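Long-range contacts in putative adhesin (Bacteroides fragilis NCTC 9343, PDB 3PET), which is of unknown function but, as a putative lipoprotein adhesin built as a right-handed beta-helix, probably takes part in attachment at the bacterial surface: residues Ile24-Val29 against Leu65-Asp70; Tyr16-Phe21 against Ile56-Lys61; Asn51-Ile56 against Lys79-Thr84; Gly92-Gly97 against Glu115-Gly120. One frame throughout, in Å; residues are numbered along the deposited sequence.

Contact 1: Ile24-Val29 against Leu65-Asp70; sequences IDAGTV and LFLSID. With ACT (acetate ion), chain D.
I24, D25 and A26 pair in parallel with L65, F66 and L67, the axes of the two short strands passing 4.7 Å apart. Three backbone hydrogen bonds set the register. D25 N donates to L65 O at 2.8 Å, L67 N to D25 O at 2.9 Å, and G27 N to L67 O at 2.9 Å, so the ladder runs one residue past A26.

Beyond it, bridging replaces direct pairing. Water 2 accepts from I69 N and donates to G27 O. Further along, the V29 N-H donates to OXT of an acetate, probably from the crystallisation liquor, which also lies against I69 CG2.

On one face, D25 and F66 meet. D25 CG stands anti to its backbone N (chi1 -173°), and the side chain crosses the F66 ring at a slant, D25 CB coming within 3.6 Å of F66 CD1; carboxylate and ring planes are 39° apart. D25 OD2 makes a salt bridge to K96, while OD1 lies 3.0 Å from water 1, itself 2.8 Å from L67 O.

The face of I24, A26, L65 and L67 is apolar, with A26 CB on L67; past the strand, T28 CG2 approaches L67 CB to 3.7 Å and meets I69 CG2. I83 and I85 lie against this face.

Strand 64-69 is thus joined in parallel to strand 23-26 at the N-terminal part of the beta-helix, chiefly through main chains. The chemistry is divided between the faces, with hydrocarbon inside and a charged, hydrated surface outside, where the salt bridge to K96 probably stabilises the ionised carboxylate of D25.

Contact 2: Tyr16-Phe21 against Ile56-Lys61; sequences YKVKEF and IQVAVK
The connection between strands 11-16 and 23-26 runs across one face of strand 56-61, setting Y16, V18, K19 and F21 against V58 and V60. V58 CG2 makes a CH-pi contact with the Y16 ring: it is 3.9 Å from the centroid and 22° off the ring normal, displaced from the centre toward CE2 and CD2. The other branch, V58 CG1, meets V18 CG1 at 3.8 Å, the two valines crossing at about a right angle. K17 is the centre of an inverse gamma turn, whose V18 N to Y16 O bond is weak.

Strand 56-61 forms an antiparallel hairpin with strand 64-69 near the N-terminal end of the beta-helix; V58 also packs on L67 and V60 on L65.

Around V60 the loop bends closely. V60 CG2, anti to its own carbonyl carbon, lies 3.7 Å from V18 CB and 3.7 Å from K19 O, while V60 CG1 is 3.9 Å from E20 O. F21 crosses V60 at about a right angle, its CD2 reaching V60 CG2 at 4.1 Å, and V18 CG2 sits in the plane of the F21 ring, at its edge. No hydrogen bond spans the two segments.

Contact 3: Asn51-Ile56 against Lys79-Thr84; sequences NIVALI and KKMKIT
No flat group takes part where I52, V53 and I56 meet M81, so there are no ring faces or edges to assign: the contact consists of aliphatic branches round a selenoether. M81 is built as selenomethionine, a crystallographic label, and its chain is folded. SE turns back at chi2 (-57°) and CE again at chi3 (-62°), which puts selenium nearest I52 and the methyl nearest I56, with V53 CG2 touching both.

Selenium faces the short helix. I52 CG2 lies 3.5 Å from M81 SE and V53 CG2 4.1 Å from it, both residues crossing the M81 chain at a slant. The methyl is directed at I56, whose CD1 meets M81 CE tip to tip at 3.5 Å, tighter than usual for two carbons. I56 CD1 also touches I83 CD1, at 4.3 Å, bringing strand 82-84 into the cluster.

Two backbone bonds within 51-56 hold the turn that carries these side chains: L55 N donates to I52 O at 3.0 Å, and I56 N to V53 O at 3.1 Å, closing a type I turn from V53 to I56. No hydrogen bond joins the two segments, and all five touching residues are buried.

I46 of strand 43-47 packs against V53, I56 and M81. A short helical turn applied to the apolar interior near the N-terminal end is consistent with the end capping familiar from right-handed beta-helices.

Contact 4: Gly92-Gly97 against Glu115-Gly120; sequences GISFKG and ESKGVG
K96 and K117 lie side by side and point the same way, their aliphatic stems in contact where K96 CG comes within 3.7 Å of K117 CD. K96 CG is anti to its carbonyl carbon (chi1 -53°), and the chain bends at chi3 and chi4, the last of which places NZ by S94 OG. Its ammonium donates to S94 OG, the NZ to OG distance being 3.3 Å, and forms a salt bridge with D25. K96 NZ and K117 NZ remain 5.4 Å apart; these like charges would probably repel, an effect the carboxylate of D25 may offset for K96.

The two parallel bridges, S94 with E115 and F95 with S116, both join residues 21 apart, and each strand continues into Lys-Gly. This is the stacking of successive coils in a right-handed beta-helix, with S94 and E115 on one face of the strands and F95 and S116 on the other. E115 N donates to I93 O and F95 N to E115 O; K117 N to F95 O measures 2.7 Å.

F95 is turned to the face away from the S94 side chain. G97 N stands 3.5 Å above one face of its ring, toward the rim, and V119 O approaches the ring edge, 4.3 Å from F95 CE2. Past the strands the two turns stay coupled: V119 N donates to G97 O at 2.9 Å, and the same oxygen receives a CA-H...O contact from G118 CA at 3.2 Å.

From the N terminus, contact 2 opens first at 16-21, followed by contact 1 at 24-29 and contact 3 at 51-56; they close in the order they open, at 56-61, 65-70 and 79-84. Their loops, of 34, 35 and 22 residues, therefore all cross one another, and contacts 2 and 3 share I56. Together they interlock the N-terminal loop, the short helix and the 56-61/64-69 hairpin with the first coils. Contact 4, spanning 17 residues, follows in series and joins two later coils. It touches contact 1 through paired strands 23-26 and 92-95, but lies about 7 Å, nearest atoms, from contacts 2 and 3.

Contact 1: Ile24-Val29 against Leu65-Asp70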
loop_
_atom_site.group_PDB
_atom_site.type_symbol
_atom_site.label_atom_id
_atom_site.label_comp_id
_atom_site.label_asym_id
_atom_site.label_seq_id
_atom_site.Cartn_x
_atom_site.Cartn_y
_atom_site.Cartn_z
ATOM N N ILE A 24 20.549 -8.428 -4.658
ATOM C CA ILE A 24 19.484 -9.095 -5.399
ATOM C C ILE A 24 18.536 -8.034 -5.918
ATOM O O ILE A 24 18.107 -7.159 -5.152
ATOM C CB ILE A 24 18.731 -10.155 -4.533
ATOM C CG1 ILE A 24 19.685 -11.282 -4.026
ATOM C CG2 ILE A 24 17.496 -10.758 -5.312
ATOM C CD1 ILE A 24 19.178 -11.959 -2.723
ATOM N N ASP A 25 18.186 -8.130 -7.218
ATOM C CA ASP A 25 17.217 -7.256 -7.872
ATOM C C ASP A 25 16.253 -8.161 -8.609
ATOM O O ASP A 25 16.628 -8.773 -9.613
ATOM C CB ASP A 25 17.924 -6.243 -8.785
ATOM C CG ASP A 25 17.011 -5.193 -9.387
ATOM O OD1 ASP A 25 16.037 -5.570 -10.066
ATOM O OD2 ASP A 25 17.321 -4.005 -9.257
ATOM N N ALA A 26 15.013 -8.294 -8.089
ATOM C CA ALA A 26 14.073 -9.255 -8.655
ATOM C C ALA A 26 12.729 -8.626 -9.072
ATOM O O ALA A 26 12.100 -7.905 -8.283
ATOM C CB ALA A 26 13.841 -10.381 -7.652
ATOM N N GLY A 27 12.319 -8.943 -10.305
ATOM C CA GLY A 27 11.061 -8.498 -10.908
ATOM C C GLY A 27 10.257 -9.700 -11.365
ATOM O O GLY A 27 9.605 -9.687 -12.402
ATOM N N THR A 28 10.315 -10.759 -10.577
ATOM C CA THR A 28 9.670 -12.023 -10.889
ATOM C C THR A 28 8.389 -12.221 -10.115
ATOM O O THR A 28 8.039 -11.420 -9.234
ATOM C CB THR A 28 10.662 -13.163 -10.539
ATOM O OG1 THR A 28 11.156 -12.915 -9.230
ATOM C CG2 THR A 28 11.812 -13.255 -11.518
ATOM N N VAL A 29 7.710 -13.331 -10.423
ATOM C CA VAL A 29 6.533 -13.790 -9.707
ATOM C C VAL A 29 6.945 -15.074 -8.987
ATOM O O VAL A 29 7.379 -16.024 -9.628
ATOM C CB VAL A 29 5.270 -13.982 -10.575
ATOM C CG1 VAL A 29 4.104 -14.442 -9.703
ATOM C CG2 VAL A 29 4.906 -12.701 -11.315
ATOM N N LEU A 65 22.569 -9.860 -8.577
ATOM C CA LEU A 65 21.798 -10.900 -9.227
ATOM C C LEU A 65 20.503 -10.262 -9.710
ATOM O O LEU A 65 19.714 -9.778 -8.884
ATOM C CB LEU A 65 21.512 -12.068 -8.256
ATOM C CG LEU A 65 20.561 -13.154 -8.771
ATOM C CD1 LEU A 65 21.186 -13.933 -9.950
ATOM C CD2 LEU A 65 20.188 -14.108 -7.650
ATOM N N PHE A 66 20.284 -10.256 -11.041
ATOM C CA PHE A 66 19.062 -9.724 -11.640
ATOM C C PHE A 66 18.178 -10.860 -12.088
ATOM O O PHE A 66 18.611 -11.697 -12.867
ATOM C CB PHE A 66 19.381 -8.797 -12.837
ATOM C CG PHE A 66 20.022 -7.480 -12.470
ATOM C CD1 PHE A 66 19.245 -6.373 -12.158
ATOM C CD2 PHE A 66 21.396 -7.333 -12.490
ATOM C CE1 PHE A 66 19.848 -5.146 -11.834
ATOM C CE2 PHE A 66 21.988 -6.107 -12.206
ATOM C CZ PHE A 66 21.217 -5.028 -11.864
ATOM N N LEU A 67 16.940 -10.880 -11.615
ATOM C CA LEU A 67 15.935 -11.863 -12.009
ATOM C C LEU A 67 14.801 -11.102 -12.687
ATOM O O LEU A 67 14.255 -10.186 -12.102
ATOM C CB LEU A 67 15.427 -12.658 -10.789
ATOM C CG LEU A 67 16.477 -13.333 -9.893
ATOM C CD1 LEU A 67 15.826 -13.911 -8.647
ATOM C CD2 LEU A 67 17.249 -14.438 -10.657
ATOM N N SER A 68 14.509 -11.417 -13.943
ATOM C CA SER A 68 13.470 -10.711 -14.678
ATOM C C SER A 68 12.593 -11.679 -15.451
ATOM O O SER A 68 12.878 -12.876 -15.501
ATOM C CB SER A 68 14.096 -9.695 -15.624
ATOM O OG SER A 68 14.975 -10.348 -16.519
ATOM N N ILE A 69 11.491 -11.157 -16.027
ATOM C CA ILE A 69 10.536 -11.927 -16.831
ATOM C C ILE A 69 10.147 -11.125 -18.053
ATOM O O ILE A 69 10.320 -9.901 -18.078
ATOM C CB ILE A 69 9.263 -12.358 -16.017
ATOM C CG1 ILE A 69 8.445 -11.141 -15.525
ATOM C CG2 ILE A 69 9.623 -13.288 -14.854
ATOM C CD1 ILE A 69 6.984 -11.415 -15.267
ATOM N N ASP A 70 9.593 -11.818 -19.063
ATOM C CA ASP A 70 8.979 -11.190 -20.215
ATOM C C ASP A 70 7.596 -10.768 -19.688
ATOM O O ASP A 70 6.717 -11.614 -19.479
ATOM C CB ASP A 70 8.913 -12.146 -21.440
ATOM C CG ASP A 70 8.180 -11.562 -22.649
ATOM O OD1 ASP A 70 7.635 -10.440 -22.539
ATOM O OD2 ASP A 70 8.183 -12.207 -23.711
HETATM C C ACT D . 7.696 -16.263 -12.860
HETATM O O ACT D . 7.261 -16.953 -11.926
HETATM O OXT ACT D . 8.070 -15.132 -12.645
HETATM C CH3 ACT D . 7.734 -16.815 -14.276
HETATM O O HOH W 1 15.259 -7.556 -12.132
HETATM O O HOH W 2 10.834 -8.364 -14.747
#

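Contact 2: Tyr16-Phe21 against Ile56-Lys61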
loop_
_atom_site.group_PDB
_atom_site.type_symbol
_atom_site.label_atom_id
_atom_site.label_comp_id
_atom_site.label_asym_id
_atom_site.label_seq_id
_atom_site.Cartn_x
_atom_site.Cartn_y
_atom_site.Cartn_z
ATOM N N TYR A 16 21.262 -22.542 -11.619
ATOM C CA TYR A 16 22.035 -21.545 -12.354
ATOM C C TYR A 16 23.333 -21.297 -11.601
ATOM O O TYR A 16 23.329 -20.785 -10.461
ATOM C CB TYR A 16 21.248 -20.225 -12.539
ATOM C CG TYR A 16 19.824 -20.375 -13.046
ATOM C CD1 TYR A 16 18.805 -20.815 -12.204
ATOM C CD2 TYR A 16 19.479 -20.004 -14.343
ATOM C CE1 TYR A 16 17.494 -20.949 -12.658
ATOM C CE2 TYR A 16 18.161 -20.123 -14.808
ATOM C CZ TYR A 16 17.165 -20.566 -13.948
ATOM O OH TYR A 16 15.852 -20.698 -14.363
ATOM N N LYS A 17 24.443 -21.674 -12.217
ATOM C CA LYS A 17 25.761 -21.477 -11.617
ATOM C C LYS A 17 26.177 -20.045 -11.917
ATOM O O LYS A 17 26.846 -19.772 -12.911
ATOM C CB LYS A 17 26.771 -22.512 -12.143
ATOM N N VAL A 18 25.679 -19.123 -11.108
ATOM C CA VAL A 18 25.908 -17.689 -11.266
ATOM C C VAL A 18 27.220 -17.274 -10.581
ATOM O O VAL A 18 27.695 -17.957 -9.669
ATOM C CB VAL A 18 24.694 -16.895 -10.700
ATOM C CG1 VAL A 18 23.440 -17.156 -11.517
ATOM C CG2 VAL A 18 24.435 -17.213 -9.226
ATOM N N LYS A 19 27.774 -16.137 -11.012
ATOM C CA LYS A 19 28.935 -15.497 -10.401
ATOM C C LYS A 19 28.533 -15.012 -9.008
ATOM O O LYS A 19 27.339 -14.808 -8.767
ATOM C CB LYS A 19 29.387 -14.293 -11.249
ATOM C CG LYS A 19 30.196 -14.640 -12.480
ATOM C CD LYS A 19 30.938 -13.400 -12.955
ATOM C CE LYS A 19 31.347 -13.482 -14.395
ATOM N NZ LYS A 19 31.651 -12.133 -14.925
ATOM N N GLU A 20 29.500 -14.778 -8.112
ATOM C CA GLU A 20 29.143 -14.296 -6.780
ATOM C C GLU A 20 28.569 -12.863 -6.861
ATOM O O GLU A 20 28.975 -12.060 -7.700
ATOM C CB GLU A 20 30.314 -14.384 -5.803
ATOM C CG GLU A 20 29.887 -14.055 -4.373
ATOM C CD GLU A 20 30.948 -14.235 -3.308
ATOM O OE1 GLU A 20 31.940 -14.946 -3.571
ATOM O OE2 GLU A 20 30.773 -13.688 -2.198
ATOM N N PHE A 21 27.569 -12.600 -6.021
ATOM C CA PHE A 21 26.856 -11.332 -5.912
ATOM C C PHE A 21 26.628 -11.040 -4.438
ATOM O O PHE A 21 26.652 -11.972 -3.619
ATOM C CB PHE A 21 25.499 -11.404 -6.683
ATOM C CG PHE A 21 24.608 -12.536 -6.223
ATOM C CD1 PHE A 21 23.800 -12.393 -5.100
ATOM C CD2 PHE A 21 24.648 -13.777 -6.858
ATOM C CE1 PHE A 21 23.036 -13.466 -4.631
ATOM C CE2 PHE A 21 23.880 -14.845 -6.388
ATOM C CZ PHE A 21 23.085 -14.683 -5.281
ATOM N N ILE A 56 11.909 -17.087 -16.606
ATOM C CA ILE A 56 12.758 -16.232 -15.772
ATOM C C ILE A 56 14.134 -16.019 -16.408
ATOM O O ILE A 56 14.856 -16.975 -16.680
ATOM C CB ILE A 56 12.866 -16.778 -14.327
ATOM C CG1 ILE A 56 11.429 -16.901 -13.688
ATOM C CG2 ILE A 56 13.823 -15.865 -13.474
ATOM C CD1 ILE A 56 11.359 -17.475 -12.321
ATOM N N GLN A 57 14.500 -14.760 -16.623
ATOM C CA GLN A 57 15.829 -14.455 -17.164
ATOM C C GLN A 57 16.731 -14.137 -15.973
ATOM O O GLN A 57 16.324 -13.456 -15.025
ATOM C CB GLN A 57 15.781 -13.299 -18.180
ATOM C CG GLN A 57 14.909 -13.582 -19.405
ATOM C CD GLN A 57 13.530 -12.975 -19.271
ATOM O OE1 GLN A 57 13.355 -11.881 -18.713
ATOM N NE2 GLN A 57 12.530 -13.682 -19.754
ATOM N N VAL A 58 17.941 -14.662 -16.026
ATOM C CA VAL A 58 18.903 -14.586 -14.929
ATOM C C VAL A 58 20.210 -13.965 -15.411
ATOM O O VAL A 58 20.708 -14.358 -16.451
ATOM C CB VAL A 58 19.133 -16.037 -14.396
ATOM C CG1 VAL A 58 20.281 -16.095 -13.373
ATOM C CG2 VAL A 58 17.843 -16.627 -13.802
ATOM N N ALA A 59 20.792 -13.043 -14.634
ATOM C CA ALA A 59 22.092 -12.431 -14.949
ATOM C C ALA A 59 22.726 -11.849 -13.717
ATOM O O ALA A 59 22.034 -11.304 -12.864
ATOM C CB ALA A 59 21.938 -11.322 -16.001
ATOM N N VAL A 60 24.050 -11.936 -13.633
ATOM C CA VAL A 60 24.802 -11.269 -12.573
ATOM C C VAL A 60 25.589 -10.161 -13.266
ATOM O O VAL A 60 26.322 -10.408 -14.218
ATOM C CB VAL A 60 25.695 -12.194 -11.690
ATOM C CG1 VAL A 60 26.540 -11.362 -10.718
ATOM C CG2 VAL A 60 24.840 -13.205 -10.922
ATOM N N LYS A 61 25.404 -8.947 -12.804
ATOM C CA LYS A 61 26.047 -7.746 -13.343
ATOM C C LYS A 61 26.294 -6.787 -12.180
ATOM O O LYS A 61 25.384 -6.600 -11.371
ATOM C CB LYS A 61 25.108 -7.153 -14.406
ATOM C CG LYS A 61 25.424 -5.777 -14.951
ATOM C CD LYS A 61 24.910 -5.633 -16.402
ATOM C CE LYS A 61 23.505 -6.165 -16.639
ATOM N NZ LYS A 61 23.092 -6.048 -18.063
#

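Contact 3: Asn51-Ile56 against Lys79-Thr84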
loop_
_atom_site.group_PDB
_atom_site.type_symbol
_atom_site.label_atom_id
_atom_site.label_comp_id
_atom_site.label_asym_id
_atom_site.label_seq_id
_atom_site.Cartn_x
_atom_site.Cartn_y
_atom_site.Cartn_z
ATOM N N ASN A 51 7.934 -25.005 -17.940
ATOM C CA ASN A 51 7.647 -23.938 -18.910
ATOM C C ASN A 51 7.441 -22.564 -18.226
ATOM O O ASN A 51 7.436 -21.532 -18.908
ATOM C CB ASN A 51 6.430 -24.304 -19.782
ATOM C CG ASN A 51 5.155 -24.543 -19.017
ATOM O OD1 ASN A 51 5.152 -24.794 -17.803
ATOM N ND2 ASN A 51 4.039 -24.498 -19.726
ATOM N N ILE A 52 7.268 -22.556 -16.891
ATOM C CA ILE A 52 7.114 -21.318 -16.119
ATOM C C ILE A 52 8.518 -20.890 -15.640
ATOM O O ILE A 52 8.883 -19.718 -15.756
ATOM C CB ILE A 52 6.081 -21.472 -14.969
ATOM C CG1 ILE A 52 4.722 -22.066 -15.465
ATOM C CG2 ILE A 52 5.898 -20.172 -14.193
ATOM C CD1 ILE A 52 4.028 -21.361 -16.696
ATOM N N VAL A 53 9.332 -21.870 -15.200
ATOM C CA VAL A 53 10.731 -21.640 -14.792
ATOM C C VAL A 53 11.492 -21.013 -15.968
ATOM O O VAL A 53 12.269 -20.077 -15.769
ATOM C CB VAL A 53 11.394 -22.962 -14.310
ATOM C CG1 VAL A 53 12.909 -22.813 -14.155
ATOM C CG2 VAL A 53 10.762 -23.447 -13.005
ATOM N N ALA A 54 11.211 -21.499 -17.196
ATOM C CA ALA A 54 11.843 -21.050 -18.438
ATOM C C ALA A 54 11.582 -19.568 -18.736
ATOM O O ALA A 54 12.341 -18.982 -19.507
ATOM C CB ALA A 54 11.372 -21.909 -19.611
ATOM N N LEU A 55 10.545 -18.953 -18.112
ATOM C CA LEU A 55 10.197 -17.539 -18.323
ATOM C C LEU A 55 11.112 -16.574 -17.535
ATOM O O LEU A 55 11.076 -15.371 -17.774
ATOM C CB LEU A 55 8.735 -17.261 -17.933
ATOM C CG LEU A 55 7.631 -18.029 -18.673
ATOM C CD1 LEU A 55 6.283 -17.629 -18.139
ATOM C CD2 LEU A 55 7.666 -17.782 -20.184
ATOM N N ILE A 56 11.909 -17.087 -16.606
ATOM C CA ILE A 56 12.758 -16.232 -15.772
ATOM C C ILE A 56 14.134 -16.019 -16.408
ATOM O O ILE A 56 14.856 -16.975 -16.680
ATOM C CB ILE A 56 12.866 -16.778 -14.327
ATOM C CG1 ILE A 56 11.429 -16.901 -13.688
ATOM C CG2 ILE A 56 13.823 -15.865 -13.474
ATOM C CD1 ILE A 56 11.359 -17.475 -12.321
ATOM N N LYS A 79 1.542 -20.944 -9.708
ATOM C CA LYS A 79 1.537 -21.859 -8.554
ATOM C C LYS A 79 2.766 -22.785 -8.558
ATOM O O LYS A 79 3.134 -23.315 -9.618
ATOM C CB LYS A 79 0.255 -22.720 -8.533
ATOM C CG LYS A 79 -1.003 -21.947 -8.155
ATOM C CD LYS A 79 -2.138 -22.863 -7.705
ATOM C CE LYS A 79 -3.180 -23.073 -8.781
ATOM N NZ LYS A 79 -2.799 -24.166 -9.708
ATOM N N LYS A 80 3.364 -23.003 -7.363
ATOM C CA LYS A 80 4.519 -23.892 -7.106
ATOM C C LYS A 80 5.884 -23.209 -7.326
ATOM O O LYS A 80 6.898 -23.802 -6.944
ATOM C CB LYS A 80 4.451 -25.213 -7.916
ATOM C CG LYS A 80 3.316 -26.140 -7.466
ATOM C CD LYS A 80 2.947 -27.155 -8.538
ATOM C CE LYS A 80 1.669 -27.906 -8.226
ATOM N NZ LYS A 80 1.870 -28.987 -7.219
HETATM N N MSE A 81 5.914 -21.959 -7.868
HETATM C CA MSE A 81 7.166 -21.218 -8.135
HETATM C C MSE A 81 7.934 -20.910 -6.839
HETATM O O MSE A 81 7.384 -20.270 -5.941
HETATM C CB MSE A 81 6.892 -19.908 -8.898
HETATM C CG MSE A 81 6.452 -20.121 -10.344
HETATM SE SE MSE A 81 7.734 -21.166 -11.425
HETATM C CE MSE A 81 9.207 -19.993 -11.324
ATOM N N LYS A 82 9.176 -21.398 -6.722
ATOM C CA LYS A 82 10.010 -21.124 -5.541
ATOM C C LYS A 82 11.417 -20.785 -6.008
ATOM O O LYS A 82 12.028 -21.558 -6.765
ATOM C CB LYS A 82 10.021 -22.295 -4.545
ATOM C CG LYS A 82 10.610 -21.899 -3.203
ATOM C CD LYS A 82 11.189 -23.057 -2.410
ATOM C CE LYS A 82 10.140 -23.830 -1.657
ATOM N NZ LYS A 82 10.728 -24.889 -0.796
ATOM N N ILE A 83 11.909 -19.617 -5.589
ATOM C CA ILE A 83 13.245 -19.151 -5.942
ATOM C C ILE A 83 14.124 -19.263 -4.694
ATOM O O ILE A 83 13.829 -18.639 -3.686
ATOM C CB ILE A 83 13.192 -17.702 -6.526
ATOM C CG1 ILE A 83 12.314 -17.656 -7.809
ATOM C CG2 ILE A 83 14.618 -17.158 -6.790
ATOM C CD1 ILE A 83 11.735 -16.237 -8.186
ATOM N N THR A 84 15.192 -20.064 -4.762
ATOM C CA THR A 84 16.101 -20.300 -3.653
ATOM C C THR A 84 17.435 -19.672 -4.019
ATOM O O THR A 84 18.041 -20.014 -5.041
ATOM C CB THR A 84 16.153 -21.804 -3.350
ATOM O OG1 THR A 84 14.866 -22.169 -2.854
ATOM C CG2 THR A 84 17.198 -22.163 -2.299
#

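Contact 4: Gly92-Gly97 against Glu115-Gly120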
loop_
_atom_site.group_PDB
_atom_site.type_symbol
_atom_site.label_atom_id
_atom_site.label_comp_id
_atom_site.label_asym_id
_atom_site.label_seq_id
_atom_site.Cartn_x
_atom_site.Cartn_y
_atom_site.Cartn_z
ATOM N N GLY A 92 22.094 -5.895 -0.163
ATOM C CA GLY A 92 20.913 -5.258 -0.716
ATOM C C GLY A 92 19.904 -6.183 -1.341
ATOM O O GLY A 92 20.258 -7.185 -1.965
ATOM N N ILE A 93 18.624 -5.833 -1.149
ATOM C CA ILE A 93 17.488 -6.491 -1.784
ATOM C C ILE A 93 16.624 -5.409 -2.374
ATOM O O ILE A 93 16.126 -4.545 -1.643
ATOM C CB ILE A 93 16.645 -7.461 -0.884
ATOM C CG1 ILE A 93 17.521 -8.562 -0.226
ATOM C CG2 ILE A 93 15.502 -8.121 -1.729
ATOM C CD1 ILE A 93 16.824 -9.311 0.913
ATOM N N SER A 94 16.436 -5.456 -3.685
ATOM C CA SER A 94 15.502 -4.592 -4.407
ATOM C C SER A 94 14.430 -5.498 -5.003
ATOM O O SER A 94 14.739 -6.326 -5.868
ATOM C CB SER A 94 16.219 -3.786 -5.478
ATOM O OG SER A 94 15.249 -2.968 -6.104
ATOM N N PHE A 95 13.209 -5.441 -4.456
ATOM C CA PHE A 95 12.155 -6.333 -4.917
ATOM C C PHE A 95 11.067 -5.552 -5.625
ATOM O O PHE A 95 10.495 -4.628 -5.052
ATOM C CB PHE A 95 11.580 -7.185 -3.762
ATOM C CG PHE A 95 10.557 -8.200 -4.232
ATOM C CD1 PHE A 95 10.956 -9.401 -4.802
ATOM C CD2 PHE A 95 9.198 -7.959 -4.087
ATOM C CE1 PHE A 95 10.012 -10.345 -5.213
ATOM C CE2 PHE A 95 8.255 -8.891 -4.530
ATOM C CZ PHE A 95 8.671 -10.071 -5.096
ATOM N N LYS A 96 10.774 -5.948 -6.881
ATOM C CA LYS A 96 9.796 -5.281 -7.732
ATOM C C LYS A 96 8.847 -6.283 -8.401
ATOM O O LYS A 96 8.369 -6.010 -9.482
ATOM C CB LYS A 96 10.507 -4.439 -8.821
ATOM C CG LYS A 96 11.547 -3.440 -8.307
ATOM C CD LYS A 96 12.274 -2.746 -9.449
ATOM C CE LYS A 96 13.671 -3.280 -9.649
ATOM N NZ LYS A 96 14.707 -2.283 -9.254
ATOM N N GLY A 97 8.554 -7.402 -7.751
ATOM C CA GLY A 97 7.656 -8.398 -8.322
ATOM C C GLY A 97 6.459 -8.737 -7.465
ATOM O O GLY A 97 5.967 -7.902 -6.701
ATOM N N GLU A 115 14.713 -2.472 -0.359
ATOM C CA GLU A 115 13.848 -1.623 -1.182
ATOM C C GLU A 115 12.711 -2.522 -1.683
ATOM O O GLU A 115 12.931 -3.363 -2.562
ATOM C CB GLU A 115 14.607 -0.931 -2.350
ATOM C CG GLU A 115 15.868 -0.159 -1.955
ATOM C CD GLU A 115 15.699 1.228 -1.350
ATOM O OE1 GLU A 115 15.009 2.075 -1.966
ATOM O OE2 GLU A 115 16.315 1.490 -0.291
ATOM N N SER A 116 11.523 -2.428 -1.058
ATOM C CA SER A 116 10.385 -3.246 -1.501
ATOM C C SER A 116 9.411 -2.381 -2.278
ATOM O O SER A 116 8.895 -1.379 -1.766
ATOM C CB SER A 116 9.712 -3.954 -0.333
ATOM O OG SER A 116 9.351 -3.056 0.707
ATOM N N LYS A 117 9.238 -2.721 -3.559
ATOM C CA LYS A 117 8.412 -1.972 -4.501
ATOM C C LYS A 117 7.444 -2.901 -5.220
ATOM O O LYS A 117 7.021 -2.604 -6.338
ATOM C CB LYS A 117 9.330 -1.270 -5.539
ATOM C CG LYS A 117 10.543 -0.525 -4.968
ATOM C CD LYS A 117 11.823 -0.670 -5.801
ATOM C CE LYS A 117 11.887 0.268 -6.993
ATOM N NZ LYS A 117 12.236 1.660 -6.598
ATOM N N GLY A 118 7.165 -4.059 -4.628
ATOM C CA GLY A 118 6.271 -5.036 -5.241
ATOM C C GLY A 118 5.065 -5.356 -4.388
ATOM O O GLY A 118 4.718 -4.593 -3.475
ATOM N N VAL A 119 4.389 -6.458 -4.724
ATOM C CA VAL A 119 3.225 -6.964 -3.972
ATOM C C VAL A 119 3.683 -8.208 -3.228
ATOM O O VAL A 119 3.989 -9.228 -3.847
ATOM C CB VAL A 119 1.988 -7.241 -4.871
ATOM C CG1 VAL A 119 0.805 -7.749 -4.041
ATOM C CG2 VAL A 119 1.602 -6.000 -5.665
ATOM N N GLY A 120 3.783 -8.096 -1.914
ATOM C CA GLY A 120 4.258 -9.200 -1.086
ATOM C C GLY A 120 5.005 -8.707 0.130
ATOM O O GLY A 120 5.268 -7.505 0.266
#